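Local structure of uroporphyrinogen-III C-methyltransferase (Pseudomonas denitrificans, 1S4D) at residues Pro27-Leu32 with Pro127-Gly132; Leu83-Leu88 with Gly110-Thr115; Pro142-His145 with Ala151-Phe154; Ala208-Cys211 with Gln217-Val220. The protein catalyses two successive S-adenosyl-L-methionine-dependent methylations of uroporphyrinogen III, at C-2 and C-7, giving precorrin-2 for cobalamin and siroheme biosynthesis. All blocks are in the same frame, centred on the assembly; numbering follows the deposited sequence.

Contact 1. Residues Pro27-Leu32 with Pro127-Gly132. With SAH (S-adenosyl-L-homocysteine), chain Q.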
loop_
_atom_site.group_PDB
_atom_site.type_symbol
_atom_site.label_atom_id
_atom_site.label_comp_id
_atom_site.label_asym_id
_atom_site.label_seq_id
_atom_site.Cartn_x
_atom_site.Cartn_y
_atom_site.Cartn_z
ATOM N N PRO B 27 -4.367 15.122 1.801
ATOM C CA PRO B 27 -4.048 15.133 3.245
ATOM C C PRO B 27 -4.954 14.213 4.071
ATOM O O PRO B 27 -4.517 13.796 5.129
ATOM C CB PRO B 27 -4.273 16.587 3.672
ATOM C CG PRO B 27 -4.350 17.347 2.421
ATOM C CD PRO B 27 -4.826 16.439 1.323
ATOM N N GLY B 28 -6.164 13.894 3.607
ATOM C CA GLY B 28 -7.025 12.951 4.311
ATOM C C GLY B 28 -6.483 11.530 4.439
ATOM O O GLY B 28 -6.997 10.752 5.246
ATOM N N LEU B 29 -5.454 11.204 3.646
ATOM C CA LEU B 29 -4.882 9.859 3.532
ATOM C C LEU B 29 -3.679 9.702 4.442
ATOM O O LEU B 29 -3.100 8.623 4.529
ATOM C CB LEU B 29 -4.420 9.601 2.096
ATOM C CG LEU B 29 -5.306 8.927 1.042
ATOM C CD1 LEU B 29 -6.754 8.801 1.465
ATOM C CD2 LEU B 29 -5.209 9.636 -0.274
ATOM N N LEU B 30 -3.271 10.786 5.098
ATOM C CA LEU B 30 -2.350 10.675 6.217
ATOM C C LEU B 30 -2.934 9.686 7.229
ATOM O O LEU B 30 -4.162 9.625 7.391
ATOM C CB LEU B 30 -2.220 12.036 6.883
ATOM C CG LEU B 30 -1.080 13.002 6.572
ATOM C CD1 LEU B 30 -0.249 12.580 5.363
ATOM C CD2 LEU B 30 -1.608 14.413 6.427
ATOM N N THR B 31 -2.089 8.904 7.892
ATOM C CA THR B 31 -2.538 8.062 9.007
ATOM C C THR B 31 -2.518 8.873 10.284
ATOM O O THR B 31 -1.802 9.860 10.353
ATOM C CB THR B 31 -1.587 6.881 9.231
ATOM O OG1 THR B 31 -0.257 7.374 9.503
ATOM C CG2 THR B 31 -1.458 5.993 7.970
ATOM N N LEU B 32 -3.263 8.440 11.308
ATOM C CA LEU B 32 -3.245 9.097 12.629
ATOM C C LEU B 32 -1.791 9.293 13.129
ATOM O O LEU B 32 -1.399 10.400 13.537
ATOM C CB LEU B 32 -4.083 8.311 13.637
ATOM C CG LEU B 32 -5.614 8.531 13.686
ATOM C CD1 LEU B 32 -6.211 8.902 12.340
ATOM C CD2 LEU B 32 -6.415 7.342 14.286
ATOM N N PRO B 127 3.936 3.379 7.944
ATOM C CA PRO B 127 3.295 3.121 6.659
ATOM C C PRO B 127 2.467 4.262 6.131
ATOM O O PRO B 127 1.898 5.017 6.899
ATOM C CB PRO B 127 2.383 1.965 7.006
ATOM C CG PRO B 127 3.250 1.175 7.891
ATOM C CD PRO B 127 3.856 2.201 8.826
ATOM N N GLY B 128 2.409 4.387 4.814
ATOM C CA GLY B 128 1.507 5.318 4.162
ATOM C C GLY B 128 0.770 4.696 2.988
ATOM O O GLY B 128 1.103 3.606 2.551
ATOM N N ILE B 129 -0.245 5.381 2.478
ATOM C CA ILE B 129 -0.941 4.929 1.296
ATOM C C ILE B 129 -0.021 5.046 0.077
ATOM O O ILE B 129 0.623 6.093 -0.152
ATOM C CB ILE B 129 -2.174 5.773 1.069
ATOM C CG1 ILE B 129 -3.106 5.735 2.283
ATOM C CG2 ILE B 129 -2.846 5.350 -0.228
ATOM C CD1 ILE B 129 -3.683 4.339 2.647
ATOM N N THR B 130 0.059 3.969 -0.709
ATOM C CA THR B 130 0.945 3.958 -1.883
ATOM C C THR B 130 0.223 4.362 -3.176
ATOM O O THR B 130 -0.959 4.059 -3.387
ATOM C CB THR B 130 1.711 2.579 -2.003
ATOM O OG1 THR B 130 2.744 2.682 -3.000
ATOM C CG2 THR B 130 0.832 1.474 -2.553
ATOM N N ALA B 131 0.938 5.030 -4.056
ATOM C CA ALA B 131 0.305 5.524 -5.277
ATOM C C ALA B 131 -0.328 4.367 -6.081
ATOM O O ALA B 131 -1.436 4.521 -6.602
ATOM C CB ALA B 131 1.288 6.317 -6.120
ATOM N N GLY B 132 0.369 3.220 -6.147
ATOM C CA GLY B 132 -0.104 2.061 -6.878
ATOM C C GLY B 132 -1.343 1.364 -6.331
ATOM O O GLY B 132 -1.955 0.572 -7.051
HETATM N N SAH Q . 7.042 5.456 -2.030
HETATM C CA SAH Q . 6.209 6.031 -3.071
HETATM C CB SAH Q . 6.910 5.923 -4.414
HETATM C CG SAH Q . 7.914 7.029 -4.677
HETATM S SD SAH Q . 9.026 6.766 -6.083
HETATM C C SAH Q . 4.813 5.397 -3.078
HETATM O O SAH Q . 4.502 4.499 -2.298
HETATM O OXT SAH Q . 3.919 5.755 -3.840
HETATM C "C5'" SAH Q . 8.091 7.980 -7.073
HETATM C "C4'" SAH Q . 7.028 7.439 -8.037
HETATM O "O4'" SAH Q . 5.810 7.166 -7.375
HETATM C "C3'" SAH Q . 6.586 8.380 -9.153
HETATM O "O3'" SAH Q . 7.487 8.521 -10.218
HETATM C "C2'" SAH Q . 5.242 7.812 -9.576
HETATM O "O2'" SAH Q . 5.334 6.673 -10.408
HETATM C "C1'" SAH Q . 4.698 7.366 -8.230
HETATM N N9 SAH Q . 3.783 8.347 -7.603
HETATM C C8 SAH Q . 4.007 8.947 -6.407
HETATM N N7 SAH Q . 2.984 9.757 -6.129
HETATM C C5 SAH Q . 2.095 9.706 -7.126
HETATM C C6 SAH Q . 0.869 10.343 -7.326
HETATM N N6 SAH Q . 0.382 11.176 -6.425
HETATM N N1 SAH Q . 0.155 10.086 -8.480
HETATM C C2 SAH Q . 0.658 9.195 -9.404
HETATM N N3 SAH Q . 1.874 8.565 -9.200
HETATM C C4 SAH Q . 2.585 8.811 -8.074
HETATM O O HOH W 1 -0.742 7.548 4.000
HETATM O O HOH W 2 1.010 7.606 6.839
#
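Leu29 and Ile129 meet at the crossing between the two halves of the tetrapyrrole methylase fold. Residues 127-132 form the link from strand 123-126 of the parallel sheet to helix 131-137. Residues 27-32 hold a short 3-10 turn and the start of helix 32-40. The Leu29 and Ile129 side chains cross at about a right angle. Ile129 CG1 lies 4.1 Å from Leu29 CG, and the same carbon also rests near Leu29 O. Next to this pair, Thr31 brings its methyl rather than its hydroxyl closest to the linker, with CG2 3.7 Å from Pro127 O.

No direct hydrogen bond crosses the contact. Two waters do the polar work. One gives a proton to Leu29 O at 2.6 Å and accepts from Ile129 N at 2.7 Å. The other accepts from Thr31 OG1 at 3.0 Å and donates to Pro127 O at 2.7 Å. Thr31 also caps helix 32-40, because its OG1 takes the N-H of Ala34. The second subunit borders this region: Gly28, Leu30 and Leu32 make backbone hydrogen bonds to it, and Ile129 packs on its Gly128.

The far end of the linker holds S-adenosyl-L-homocysteine (SAH). Thr130 OG1 is anti to the backbone N (chi1 -169°), and the distance from Thr130 OG1 to the carboxylate atom SAH O, to which it donates, is 2.6 Å. It also has a hydrogen bond with Tyr183 OH. Ala131 N, at the start of helix 131-137, points almost straight at OXT of the same carboxylate, with an N-H...O angle of 170°.

Contact 2. Residues Leu83-Leu88 with Gly110-Thr115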
loop_
_atom_site.group_PDB
_atom_site.type_symbol
_atom_site.label_atom_id
_atom_site.label_comp_id
_atom_site.label_asym_id
_atom_site.label_seq_id
_atom_site.Cartn_x
_atom_site.Cartn_y
_atom_site.Cartn_z
ATOM N N LEU B 83 22.549 10.971 5.957
ATOM C CA LEU B 83 23.497 11.505 6.912
ATOM C C LEU B 83 22.903 12.722 7.640
ATOM O O LEU B 83 23.147 12.894 8.849
ATOM C CB LEU B 83 24.857 11.805 6.248
ATOM C CG LEU B 83 25.744 10.566 5.946
ATOM C CD1 LEU B 83 27.078 10.890 5.288
ATOM C CD2 LEU B 83 25.972 9.692 7.164
ATOM N N ARG B 84 22.098 13.518 6.923
ATOM C CA ARG B 84 21.516 14.750 7.458
ATOM C C ARG B 84 20.499 14.389 8.539
ATOM O O ARG B 84 20.448 15.052 9.589
ATOM C CB ARG B 84 20.931 15.655 6.339
ATOM C CG ARG B 84 19.730 16.552 6.717
ATOM C CD ARG B 84 19.947 18.094 6.734
ATOM N NE ARG B 84 20.699 18.551 7.899
ATOM C CZ ARG B 84 20.443 19.646 8.643
ATOM N NH1 ARG B 84 21.235 19.926 9.664
ATOM N NH2 ARG B 84 19.424 20.460 8.415
ATOM N N LEU B 85 19.723 13.325 8.294
ATOM C CA LEU B 85 18.820 12.765 9.301
ATOM C C LEU B 85 19.579 12.381 10.568
ATOM O O LEU B 85 19.154 12.695 11.677
ATOM C CB LEU B 85 18.060 11.555 8.754
ATOM C CG LEU B 85 17.072 11.814 7.599
ATOM C CD1 LEU B 85 16.294 10.534 7.238
ATOM C CD2 LEU B 85 16.145 13.022 7.857
ATOM N N VAL B 86 20.716 11.727 10.393
ATOM C CA VAL B 86 21.569 11.364 11.503
ATOM C C VAL B 86 22.068 12.628 12.222
ATOM O O VAL B 86 22.134 12.656 13.447
ATOM C CB VAL B 86 22.737 10.448 11.032
ATOM C CG1 VAL B 86 23.815 10.272 12.127
ATOM C CG2 VAL B 86 22.191 9.094 10.585
ATOM N N GLU B 87 22.392 13.677 11.467
ATOM C CA GLU B 87 22.951 14.877 12.081
ATOM C C GLU B 87 21.889 15.578 12.945
ATOM O O GLU B 87 22.162 15.988 14.078
ATOM C CB GLU B 87 23.585 15.790 11.024
ATOM C CG GLU B 87 23.798 17.233 11.438
ATOM C CD GLU B 87 24.232 18.111 10.272
ATOM O OE1 GLU B 87 25.452 18.334 10.138
ATOM O OE2 GLU B 87 23.381 18.580 9.482
ATOM N N LEU B 88 20.674 15.661 12.407
ATOM C CA LEU B 88 19.510 16.208 13.103
ATOM C C LEU B 88 19.161 15.459 14.378
ATOM O O LEU B 88 18.861 16.078 15.403
ATOM C CB LEU B 88 18.311 16.220 12.156
ATOM C CG LEU B 88 18.473 17.234 11.016
ATOM C CD1 LEU B 88 17.523 16.895 9.872
ATOM C CD2 LEU B 88 18.288 18.685 11.507
ATOM N N GLY B 110 14.232 1.738 3.257
ATOM C CA GLY B 110 15.196 0.758 3.730
ATOM C C GLY B 110 16.609 1.304 3.846
ATOM O O GLY B 110 17.231 1.156 4.900
ATOM N N GLU B 111 17.107 1.950 2.791
ATOM C CA GLU B 111 18.436 2.560 2.816
ATOM C C GLU B 111 18.552 3.548 3.968
ATOM O O GLU B 111 19.518 3.495 4.742
ATOM C CB GLU B 111 18.759 3.280 1.509
ATOM C CG GLU B 111 18.983 2.333 0.357
ATOM C CD GLU B 111 19.207 3.045 -0.965
ATOM O OE1 GLU B 111 18.270 3.064 -1.804
ATOM O OE2 GLU B 111 20.335 3.582 -1.158
ATOM N N GLU B 112 17.566 4.447 4.077
ATOM C CA GLU B 112 17.593 5.453 5.133
ATOM C C GLU B 112 17.683 4.780 6.506
ATOM O O GLU B 112 18.620 5.072 7.259
ATOM C CB GLU B 112 16.400 6.387 5.038
ATOM C CG GLU B 112 16.462 7.232 3.787
ATOM C CD GLU B 112 15.337 8.230 3.635
ATOM O OE1 GLU B 112 14.145 7.887 3.862
ATOM O OE2 GLU B 112 15.670 9.354 3.238
ATOM N N ALA B 113 16.755 3.861 6.801
ATOM C CA ALA B 113 16.735 3.162 8.074
ATOM C C ALA B 113 18.077 2.481 8.320
ATOM O O ALA B 113 18.618 2.530 9.422
ATOM C CB ALA B 113 15.585 2.137 8.111
ATOM N N LEU B 114 18.622 1.869 7.272
ATOM C CA LEU B 114 19.900 1.171 7.375
ATOM C C LEU B 114 20.995 2.136 7.797
ATOM O O LEU B 114 21.815 1.819 8.661
ATOM C CB LEU B 114 20.250 0.528 6.047
ATOM C CG LEU B 114 20.517 -0.970 5.907
ATOM C CD1 LEU B 114 19.731 -1.865 6.874
ATOM C CD2 LEU B 114 20.278 -1.373 4.432
ATOM N N THR B 115 20.990 3.328 7.210
ATOM C CA THR B 115 21.919 4.368 7.606
ATOM C C THR B 115 21.673 4.771 9.056
ATOM O O THR B 115 22.623 4.881 9.839
ATOM C CB THR B 115 21.809 5.578 6.664
ATOM O OG1 THR B 115 22.102 5.159 5.325
ATOM C CG2 THR B 115 22.899 6.590 6.956
#
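Two helices of successive beta-alpha-beta crossovers in the parallel-sheet domain meet here, through Leu83, Leu85 and Val86 on one side and Glu112 and Thr115 on the other. Helix 78-90 leads into strand 94-99, and helix 109-118 follows that strand. The axes of segments 83-88 and 110-115 come within 9.8 Å and cross at -43°. This spacing lets side-chain ends touch but keeps the backbones well apart, and no hydrogen bond passes between the segments.

Thr115 receives two apolar tips. Its CG2 is 4.4 Å from Leu83 CD2, although the CB of Leu83 is directed away from the partner helix and only the end of the side chain returns. Val86 CG2 faces the same methyl and is 4.3 Å from Thr115 O. At the other end, Leu85 CD1 approaches Glu112 OE2 at 4.2 Å. The buried Glu112 carboxylate is well supplied with partners: OE2 takes a salt bridge to Arg97 and a hydrogen bond from Gln78, and OE1 forms a salt bridge with Lys99.

Around this core, Leu83 and Val86 also touch His119, just beyond helix 109-118. Thr115 packs on Arg79 and Ser82 of helix 78-90. Leu85 also packs on Val95 and Arg97 of strand 94-99 and on Val45 of strand 43-46.

Contact 3. Residues Pro142-His145 with Ala151-Phe154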
loop_
_atom_site.group_PDB
_atom_site.type_symbol
_atom_site.label_atom_id
_atom_site.label_comp_id
_atom_site.label_asym_id
_atom_site.label_seq_id
_atom_site.Cartn_x
_atom_site.Cartn_y
_atom_site.Cartn_z
ATOM N N PRO B 142 -9.429 -0.633 -9.160
ATOM C CA PRO B 142 -8.946 -1.524 -8.104
ATOM C C PRO B 142 -7.798 -2.353 -8.653
ATOM O O PRO B 142 -7.801 -2.786 -9.795
ATOM C CB PRO B 142 -10.157 -2.409 -7.777
ATOM C CG PRO B 142 -11.264 -1.939 -8.650
ATOM C CD PRO B 142 -10.686 -1.110 -9.759
ATOM N N VAL B 143 -6.815 -2.556 -7.811
ATOM C CA VAL B 143 -5.586 -3.225 -8.151
ATOM C C VAL B 143 -5.788 -4.768 -8.176
ATOM O O VAL B 143 -4.978 -5.534 -8.693
ATOM C CB VAL B 143 -4.544 -2.689 -7.135
ATOM C CG1 VAL B 143 -4.252 -3.653 -5.994
ATOM C CG2 VAL B 143 -3.329 -2.155 -7.834
ATOM N N THR B 144 -6.940 -5.192 -7.672
ATOM C CA THR B 144 -7.284 -6.588 -7.479
ATOM C C THR B 144 -8.788 -6.711 -7.689
ATOM O O THR B 144 -9.554 -5.838 -7.265
ATOM C CB THR B 144 -6.885 -6.964 -6.039
ATOM O OG1 THR B 144 -5.705 -7.782 -6.062
ATOM C CG2 THR B 144 -7.924 -7.816 -5.353
ATOM N N HIS B 145 -9.219 -7.777 -8.339
ATOM C CA HIS B 145 -10.638 -8.011 -8.542
ATOM C C HIS B 145 -10.827 -9.463 -9.012
ATOM O O HIS B 145 -10.324 -9.840 -10.070
ATOM C CB HIS B 145 -11.181 -6.993 -9.548
ATOM C CG HIS B 145 -12.671 -6.952 -9.628
ATOM N ND1 HIS B 145 -13.371 -7.538 -10.658
ATOM C CD2 HIS B 145 -13.595 -6.406 -8.807
ATOM C CE1 HIS B 145 -14.664 -7.354 -10.467
ATOM N NE2 HIS B 145 -14.827 -6.672 -9.349
ATOM N N ALA B 151 -3.351 -12.218 -8.638
ATOM C CA ALA B 151 -2.011 -11.707 -8.406
ATOM C C ALA B 151 -1.847 -10.293 -9.008
ATOM O O ALA B 151 -2.460 -9.985 -10.034
ATOM C CB ALA B 151 -1.003 -12.667 -8.985
ATOM N N VAL B 152 -1.075 -9.429 -8.340
ATOM C CA VAL B 152 -0.662 -8.136 -8.888
ATOM C C VAL B 152 0.847 -7.999 -8.739
ATOM O O VAL B 152 1.394 -8.303 -7.669
ATOM C CB VAL B 152 -1.175 -6.927 -8.094
ATOM C CG1 VAL B 152 -1.499 -5.775 -8.997
ATOM C CG2 VAL B 152 -2.303 -7.270 -7.197
ATOM N N THR B 153 1.492 -7.477 -9.793
ATOM C CA THR B 153 2.910 -7.119 -9.768
ATOM C C THR B 153 3.153 -5.614 -9.769
ATOM O O THR B 153 2.659 -4.910 -10.649
ATOM C CB THR B 153 3.591 -7.723 -10.975
ATOM O OG1 THR B 153 3.600 -9.141 -10.841
ATOM C CG2 THR B 153 5.053 -7.390 -10.984
ATOM N N PHE B 154 3.947 -5.125 -8.811
ATOM C CA PHE B 154 4.344 -3.718 -8.799
ATOM C C PHE B 154 5.767 -3.650 -9.334
ATOM O O PHE B 154 6.551 -4.548 -9.041
ATOM C CB PHE B 154 4.305 -3.175 -7.379
ATOM C CG PHE B 154 2.928 -2.898 -6.852
ATOM C CD1 PHE B 154 2.735 -1.936 -5.893
ATOM C CD2 PHE B 154 1.824 -3.611 -7.286
ATOM C CE1 PHE B 154 1.446 -1.696 -5.391
ATOM C CE2 PHE B 154 0.540 -3.372 -6.790
ATOM C CZ PHE B 154 0.343 -2.435 -5.872
#
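The loop 142-145 runs roughly antiparallel to strand 151-154 but does not pair with it, and no hydrogen bond joins their backbones. It packs beside the edge strand of the mixed sheet, at the dimer interface. Thr144 and Val152 have the nearest CA atoms, 6.9 Å apart. This gap is filled by side chains.

Val152 fits its two methyls around the carbonyl oxygen of Val143. CG1 and CG2 of Val152 each lie 3.5 Å from Val143 O. The second of these methyls also meets Thr144, whose OG1 is 3.6 Å from Val152 CG2. The Thr144 and Val152 side chains cross at about a right angle. Val143 reaches two residues of the strand with one methyl. Its CG2 is 4.2 Å from Val152 CG1, and it is also 4.2 Å from CZ at the far end of the Phe154 ring, which it approaches obliquely. With CG anti to the carbonyl carbon (chi1 -76°), the Phe154 ring leans out across the strand toward the loop. Its edge then meets Val152 CG1, which sits in the ring plane. The Phe154 side chain is also about 4 Å (nearest atoms) from that of Thr130, which binds S-adenosyl-L-homocysteine.

Strand 179-183 backs this cluster, with Val181 touching Val143, Val152 and Phe154. Helix 131-137 adds Leu136 against Val143 and Ile133 against Phe154. Strand 151-156 ends the sheet within this chain but pairs antiparallel with a strand of the second subunit. The sheet therefore runs on through the dimer, where Phe154 packs edge-to-face with Phe154 of that subunit.

Contact 4. Residues Ala208-Cys211 with Gln217-Val220; sequences AFVC and QQAV
Cys211 and Ala219 form an antiparallel hydrogen-bonded pair in the beta hairpin of strands 206-211 and 219-224. Cys211 N donates to Ala219 O at 2.8 Å, with an N-H...O angle of 168°. Ala219 N returns a bond to Cys211 O at 3.1 Å and 157°. Beside it, Val210 and Val220 make a non-hydrogen-bonded pair. CA-H...O contacts add to the ladder, among them Val220 CA at 3.2 Å from Phe209 O and Gln218 CA at 3.3 Å from Cys211 O.

The valines stand side by side and point the same way, with Val210 CG1 4.2 Å from Val220 CG2. Val220 CG1, anti to the backbone N (chi1 -180°), comes to 3.5 Å from Phe209 O. Gln218 brings its CG up to Val210 CG1 at 4.3 Å. Cys211 and Ala219 occupy the other face of the sheet.

Further out, strand 241-245 flanks strand 206-211 on its other side. Backbone hydrogen bonds form between Ile242 and Val210 and between Val244 and Ala208. Phe209 bonds through its backbone to Leu221, which extends the hairpin ladder. Its ring packs on Ala228 and Val232 of helix 225-235.

The register thus rests on main-chain bonds, while the side chains add apolar contact. Val210 lies on this ladder and touches S-adenosyl-L-homocysteine, consistent with main-chain bonds setting its position at the pocket.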
loop_
_atom_site.group_PDB
_atom_site.type_symbol
_atom_site.label_atom_id
_atom_site.label_comp_id
_atom_site.label_asym_id
_atom_site.label_seq_id
_atom_site.Cartn_x
_atom_site.Cartn_y
_atom_site.Cartn_z
ATOM N N ALA B 208 -3.933 2.270 -18.267
ATOM C CA ALA B 208 -4.293 3.616 -17.810
ATOM C C ALA B 208 -3.069 4.280 -17.209
ATOM O O ALA B 208 -2.221 3.606 -16.626
ATOM C CB ALA B 208 -5.428 3.579 -16.801
ATOM N N PHE B 209 -2.971 5.596 -17.389
ATOM C CA PHE B 209 -1.945 6.416 -16.764
ATOM C C PHE B 209 -2.712 7.251 -15.778
ATOM O O PHE B 209 -3.750 7.838 -16.133
ATOM C CB PHE B 209 -1.284 7.354 -17.793
ATOM C CG PHE B 209 -0.312 6.673 -18.713
ATOM C CD1 PHE B 209 1.053 6.818 -18.522
ATOM C CD2 PHE B 209 -0.771 5.884 -19.778
ATOM C CE1 PHE B 209 1.960 6.174 -19.355
ATOM C CE2 PHE B 209 0.123 5.231 -20.628
ATOM C CZ PHE B 209 1.496 5.374 -20.421
ATOM N N VAL B 210 -2.229 7.310 -14.543
ATOM C CA VAL B 210 -2.839 8.173 -13.544
ATOM C C VAL B 210 -1.773 9.130 -13.015
ATOM O O VAL B 210 -0.846 8.725 -12.300
ATOM C CB VAL B 210 -3.527 7.362 -12.399
ATOM C CG1 VAL B 210 -4.340 8.278 -11.499
ATOM C CG2 VAL B 210 -4.432 6.242 -12.958
ATOM N N CYS B 211 -1.907 10.398 -13.386
ATOM C CA CYS B 211 -0.955 11.426 -12.987
ATOM C C CYS B 211 -1.460 12.211 -11.814
ATOM O O CYS B 211 -2.623 12.657 -11.801
ATOM C CB CYS B 211 -0.664 12.385 -14.140
ATOM S SG CYS B 211 0.007 11.526 -15.587
ATOM N N GLN B 217 -5.171 18.038 -9.182
ATOM C CA GLN B 217 -4.589 17.972 -10.526
ATOM C C GLN B 217 -4.659 16.596 -11.181
ATOM O O GLN B 217 -4.080 16.404 -12.236
ATOM C CB GLN B 217 -3.121 18.418 -10.497
ATOM C CG GLN B 217 -2.911 19.843 -10.016
ATOM C CD GLN B 217 -3.012 19.960 -8.512
ATOM O OE1 GLN B 217 -2.535 19.083 -7.788
ATOM N NE2 GLN B 217 -3.654 21.026 -8.035
ATOM N N GLN B 218 -5.334 15.630 -10.577
ATOM C CA GLN B 218 -5.383 14.285 -11.142
ATOM C C GLN B 218 -5.881 14.269 -12.583
ATOM O O GLN B 218 -6.854 14.948 -12.941
ATOM C CB GLN B 218 -6.263 13.381 -10.295
ATOM C CG GLN B 218 -6.383 11.953 -10.788
ATOM C CD GLN B 218 -7.145 11.110 -9.812
ATOM O OE1 GLN B 218 -8.132 10.470 -10.168
ATOM N NE2 GLN B 218 -6.701 11.111 -8.563
ATOM N N ALA B 219 -5.183 13.487 -13.397
ATOM C CA ALA B 219 -5.490 13.315 -14.800
ATOM C C ALA B 219 -5.254 11.861 -15.160
ATOM O O ALA B 219 -4.288 11.245 -14.690
ATOM C CB ALA B 219 -4.624 14.236 -15.649
ATOM N N VAL B 220 -6.159 11.317 -15.971
ATOM C CA VAL B 220 -6.140 9.910 -16.320
ATOM C C VAL B 220 -6.248 9.787 -17.819
ATOM O O VAL B 220 -7.054 10.454 -18.428
ATOM C CB VAL B 220 -7.325 9.124 -15.704
ATOM C CG1 VAL B 220 -7.250 7.657 -16.095
ATOM C CG2 VAL B 220 -7.339 9.239 -14.222
#

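Overall arrangement
Along the chain, contact 2 falls within the span between the two segments of contact 1, and contacts 3 and 4 follow in turn. Contact 2 lies against the parallel sheet, with its centre about 32 Å from that of contact 3 and 33 Å from that of contact 4. Contacts 3 and 4 both reach the mixed sheet, through strands 151-156, 206-211 and 219-224. Contact 1 stands between the two sheets. It touches contact 3, where Gly132 packs against Val143 and Phe154. S-adenosyl-L-homocysteine is met by Thr130 and Ala131 in contact 1 and by Val210 in contact 4. Contacts 1, 2 and 3 also touch the second subunit, so the dimer involves both halves.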